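Local coordinates for phenylacetic acid degradation-related protein (Ralstonia eutropha JMP134, PDB 2PIM) that probably hydrolyses fatty acyl-CoA thioesters, as a putative thioesterase of the hotdog-fold superfamily, at residues V68-V73 / G103-L107; N113-G119 / A131-V137. All coordinates share one frame. Where two conformers were deposited one is given. Numbering follows the deposited sequence.

Interaction 1 of 2, residues V68-V73 / G103-L107; sequences VTAMLV and GRARL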
# COMPACT_ATOMS: atom_id res chain seq x y z
N VAL A 68 3.21 5.07 -9.05
CA VAL A 68 3.02 5.33 -10.48
C VAL A 68 2.00 6.45 -10.74
O VAL A 68 2.24 7.37 -11.60
CB VAL A 68 2.75 4.01 -11.28
CG1 VAL A 68 1.36 3.44 -10.99
CG2 VAL A 68 2.98 4.23 -12.73
N THR A 69 0.93 6.45 -9.92
CA THR A 69 -0.15 7.41 -10.06
C THR A 69 0.28 8.82 -9.60
O THR A 69 0.12 9.79 -10.31
CB THR A 69 -1.46 6.94 -9.38
OG1 THR A 69 -1.28 6.73 -7.96
CG2 THR A 69 -1.96 5.66 -10.04
N ALA A 70 0.90 8.89 -8.43
CA ALA A 70 1.48 10.16 -7.92
C ALA A 70 2.61 10.71 -8.77
O ALA A 70 2.83 11.96 -8.84
CB ALA A 70 1.94 9.94 -6.48
N MSE A 71 3.37 9.80 -9.38
CA MSE A 71 4.45 10.23 -10.30
C MSE A 71 3.86 10.91 -11.53
O MSE A 71 4.29 12.01 -11.96
CB MSE A 71 5.34 9.06 -10.76
CG MSE A 71 6.53 8.70 -9.84
SE MSE A 71 7.63 10.26 -9.30
CE MSE A 71 6.66 10.78 -7.58
N LEU A 72 2.86 10.25 -12.10
CA LEU A 72 2.18 10.84 -13.27
C LEU A 72 1.63 12.26 -12.94
O LEU A 72 1.89 13.22 -13.66
CB LEU A 72 1.09 9.90 -13.78
CG LEU A 72 0.20 10.56 -14.85
CD1 LEU A 72 1.00 11.18 -15.99
CD2 LEU A 72 -0.75 9.53 -15.34
N VAL A 73 0.94 12.39 -11.80
CA VAL A 73 0.40 13.69 -11.40
C VAL A 73 1.50 14.70 -11.28
O VAL A 73 1.37 15.80 -11.80
CB VAL A 73 -0.39 13.65 -10.08
CG1 VAL A 73 -0.88 15.04 -9.71
CG2 VAL A 73 -1.56 12.68 -10.20
N GLY A 103 4.14 -1.01 -13.87
CA GLY A 103 3.07 -0.13 -13.48
C GLY A 103 2.75 0.85 -14.58
O GLY A 103 3.65 1.46 -15.15
N ARG A 104 1.46 1.00 -14.87
CA ARG A 104 1.00 1.98 -15.90
C ARG A 104 -0.05 2.93 -15.28
O ARG A 104 -0.96 2.48 -14.61
CB ARG A 104 0.44 1.26 -17.13
CG ARG A 104 1.51 0.45 -17.87
CD ARG A 104 1.09 -0.14 -19.25
NE ARG A 104 2.14 -1.06 -19.78
CZ ARG A 104 2.27 -2.39 -19.51
NH1 ARG A 104 1.41 -3.05 -18.76
NH2 ARG A 104 3.26 -3.07 -20.05
N ALA A 105 0.14 4.24 -15.45
CA ALA A 105 -0.81 5.22 -14.97
C ALA A 105 -1.42 5.99 -16.15
O ALA A 105 -0.77 6.15 -17.18
CB ALA A 105 -0.15 6.17 -14.00
N ARG A 106 -2.69 6.38 -15.99
CA ARG A 106 -3.40 7.28 -16.91
C ARG A 106 -4.23 8.27 -16.09
O ARG A 106 -4.94 7.88 -15.15
CB ARG A 106 -4.37 6.51 -17.84
CG ARG A 106 -5.20 7.43 -18.77
CD ARG A 106 -6.29 6.75 -19.63
NE ARG A 106 -7.59 6.59 -18.96
CZ ARG A 106 -8.01 5.46 -18.38
NH1 ARG A 106 -7.26 4.37 -18.36
NH2 ARG A 106 -9.19 5.42 -17.82
N LEU A 107 -4.18 9.54 -16.48
CA LEU A 107 -5.09 10.58 -15.95
C LEU A 107 -6.49 10.48 -16.55
O LEU A 107 -6.66 10.63 -17.74
CB LEU A 107 -4.54 11.99 -16.26
CG LEU A 107 -3.41 12.41 -15.33
CD1 LEU A 107 -2.57 13.51 -15.92
CD2 LEU A 107 -3.97 12.78 -13.97
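Val68 points toward the strand. Its CG2 lies 3.7 Å from the carbonyl O of Gly103 and 3.9 Å from CB of Ala105. Gly103 has no side chain, so this valine can lie close to the strand backbone. Thr69 stands beside the contact, with its CA 4.1 Å from CB of Ala105. Its OG1 hydrogen-bonds to Leu65 O, and its side chain touches Val117 and Ala133 of neighbouring strands. One turn after Val68, Leu72 also points toward the strand. Its CD2 meets CB of Ala105 at 3.7 Å and CG of Leu107 at 3.9 Å. Val73 closes the contact at its edge, with CG2 4.5 Å from CD2 of Leu107. The axes approach to 7.6 Å and cross at -46°, a close approach that the small Ala105 permits. Arg104 and Arg106 turn away and pair with Glu40 and Glu108. In the hotdog fold a curved antiparallel sheet wraps a central helix in this way. No hydrogen bond joins the segments, so apolar contact and shape hold them.

Interaction 2 of 2, residues N113-G119 / A131-V137; sequences NVCNVVG and ATATCMV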
# COMPACT_ATOMS: atom_id res chain seq x y z
N ASN A 113 -7.83 21.66 -9.06
CA ASN A 113 -7.19 21.18 -7.84
C ASN A 113 -7.26 19.69 -7.62
O ASN A 113 -6.61 19.19 -6.72
CB ASN A 113 -7.71 21.93 -6.61
CG ASN A 113 -7.42 23.43 -6.68
OD1 ASN A 113 -6.30 23.92 -6.47
ND2 ASN A 113 -8.45 24.16 -6.97
N VAL A 114 -8.04 18.95 -8.40
CA VAL A 114 -8.08 17.49 -8.25
C VAL A 114 -7.71 16.77 -9.52
O VAL A 114 -8.14 17.18 -10.60
CB VAL A 114 -9.51 16.99 -7.85
CG1 VAL A 114 -9.47 15.54 -7.45
CG2 VAL A 114 -10.03 17.81 -6.72
N CYS A 115 -6.94 15.69 -9.39
CA CYS A 115 -6.65 14.81 -10.50
C CYS A 115 -7.14 13.43 -10.12
O CYS A 115 -6.93 12.99 -9.02
CB CYS A 115 -5.15 14.75 -10.81
SG CYS A 115 -4.56 16.31 -11.49
N ASN A 116 -7.82 12.79 -11.05
CA ASN A 116 -8.27 11.43 -10.92
C ASN A 116 -7.39 10.60 -11.82
O ASN A 116 -7.29 10.85 -13.02
CB ASN A 116 -9.73 11.35 -11.32
CG ASN A 116 -10.61 12.29 -10.49
OD1 ASN A 116 -11.01 11.96 -9.36
ND2 ASN A 116 -10.92 13.45 -11.04
N VAL A 117 -6.69 9.64 -11.22
CA VAL A 117 -5.67 8.85 -11.91
C VAL A 117 -6.07 7.40 -11.80
O VAL A 117 -6.61 7.02 -10.79
CB VAL A 117 -4.30 9.00 -11.24
CG1 VAL A 117 -3.18 8.63 -12.24
CG2 VAL A 117 -4.08 10.40 -10.71
N VAL A 118 -5.84 6.60 -12.83
CA VAL A 118 -5.98 5.16 -12.71
C VAL A 118 -4.59 4.53 -12.91
O VAL A 118 -3.78 5.03 -13.69
CB VAL A 118 -7.00 4.54 -13.69
CG1 VAL A 118 -8.35 5.29 -13.62
CG2 VAL A 118 -6.50 4.60 -15.07
N GLY A 119 -4.33 3.47 -12.17
CA GLY A 119 -3.10 2.74 -12.25
C GLY A 119 -3.42 1.26 -12.46
O GLY A 119 -4.45 0.80 -12.00
N ALA A 131 -5.72 0.35 -9.45
CA ALA A 131 -5.98 1.43 -8.55
C ALA A 131 -6.72 2.62 -9.17
O ALA A 131 -6.60 2.91 -10.36
CB ALA A 131 -4.69 1.95 -7.98
N THR A 132 -7.41 3.34 -8.29
CA THR A 132 -7.93 4.65 -8.55
C THR A 132 -7.40 5.57 -7.47
O THR A 132 -7.59 5.31 -6.28
CB THR A 132 -9.50 4.58 -8.48
OG1 THR A 132 -9.97 3.85 -9.62
CG2 THR A 132 -10.11 5.96 -8.48
N ALA A 133 -6.75 6.65 -7.87
CA ALA A 133 -6.23 7.66 -6.96
C ALA A 133 -6.95 8.96 -7.16
O ALA A 133 -7.16 9.38 -8.29
CB ALA A 133 -4.76 7.89 -7.23
N THR A 134 -7.34 9.58 -6.05
CA THR A 134 -7.82 10.95 -6.02
C THR A 134 -6.78 11.81 -5.37
O THR A 134 -6.45 11.58 -4.22
CB THR A 134 -9.11 11.03 -5.20
OG1 THR A 134 -10.05 10.12 -5.76
CG2 THR A 134 -9.67 12.41 -5.19
N CYS A 135 -6.25 12.78 -6.11
CA CYS A 135 -5.10 13.57 -5.71
C CYS A 135 -5.45 15.03 -5.75
O CYS A 135 -6.17 15.45 -6.63
CB CYS A 135 -3.94 13.37 -6.69
SG CYS A 135 -3.46 11.66 -6.86
N MSE A 136 -4.96 15.80 -4.79
CA MSE A 136 -5.15 17.24 -4.81
C MSE A 136 -3.80 17.83 -5.10
O MSE A 136 -2.80 17.19 -4.80
CB MSE A 136 -5.61 17.72 -3.44
CG MSE A 136 -6.23 19.10 -3.40
SE MSE A 136 -6.65 19.47 -1.53
CE MSE A 136 -8.43 19.49 -1.43
N VAL A 137 -3.76 19.05 -5.64
CA VAL A 137 -2.50 19.69 -5.92
C VAL A 137 -2.31 21.04 -5.20
O VAL A 137 -3.19 21.89 -5.21
CB VAL A 137 -2.26 19.83 -7.47
CG1 VAL A 137 -2.91 18.67 -8.27
CG2 VAL A 137 -2.74 21.11 -7.97
O HOH W 1 -10.40 9.29 -9.01
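Asn113, Val117 and Ala131 have the most surface covered here, at one end, the middle and the other end of an antiparallel strand pair. Asn113 precedes its strand. Its O accepts a hydrogen bond from Val137 N at 3.1 Å and a CA-H...O contact from Met136 CA, also 3.1 Å. Val117 forms a hydrogen-bonded pair with Ala133. Val117 N to Ala133 O is 3.0 Å and Ala133 N to Val117 O is 2.9 Å, both nearly straight. Its side chain faces the helix 58-75, where it touches Thr69 and Val73. On the same face Val117 CG2 lies 4.1 Å from SG of Cys135. Ala131 pairs with Gly119: Ala131 N to Gly119 O is 2.9 Å and Gly119 N to Ala131 O is 3.0 Å. Its methyl reaches Leu65 of the helix. The other face carries Val114, Asn116, Val118, Thr132, Thr134 and Met136. There a water donates to OD1 of Asn116 at 2.8 Å, and weakly to Ala133 O and Thr134 OG1. The strands form a hairpin of the hotdog sheet. Seven backbone hydrogen bonds fix its register, while one face is small and apolar against the helix and the other is mixed and partly polar.

Interaction 1 is a buried contact, about 5 Å from the chain centre to its own centre. Interaction 2 lies further out, at about 11 Å, and is only partly buried. The first sets helix against strand through apolar side chains. The second joins two strands through backbone hydrogen bonds. They meet because strands 99-107 and 114-123 are neighbours in one sheet. Arg106 O and Val118 N, 2.8 Å apart, are probably hydrogen-bonded. Val73 CG2 also packs on Val117 CG2 at 3.4 Å. The helix face that covers Ala105 and Leu107 extends over Val117 and Ala133. The helix-facing side of interaction 2, with Val117, Ala131 and Ala133, shares the core with interaction 1.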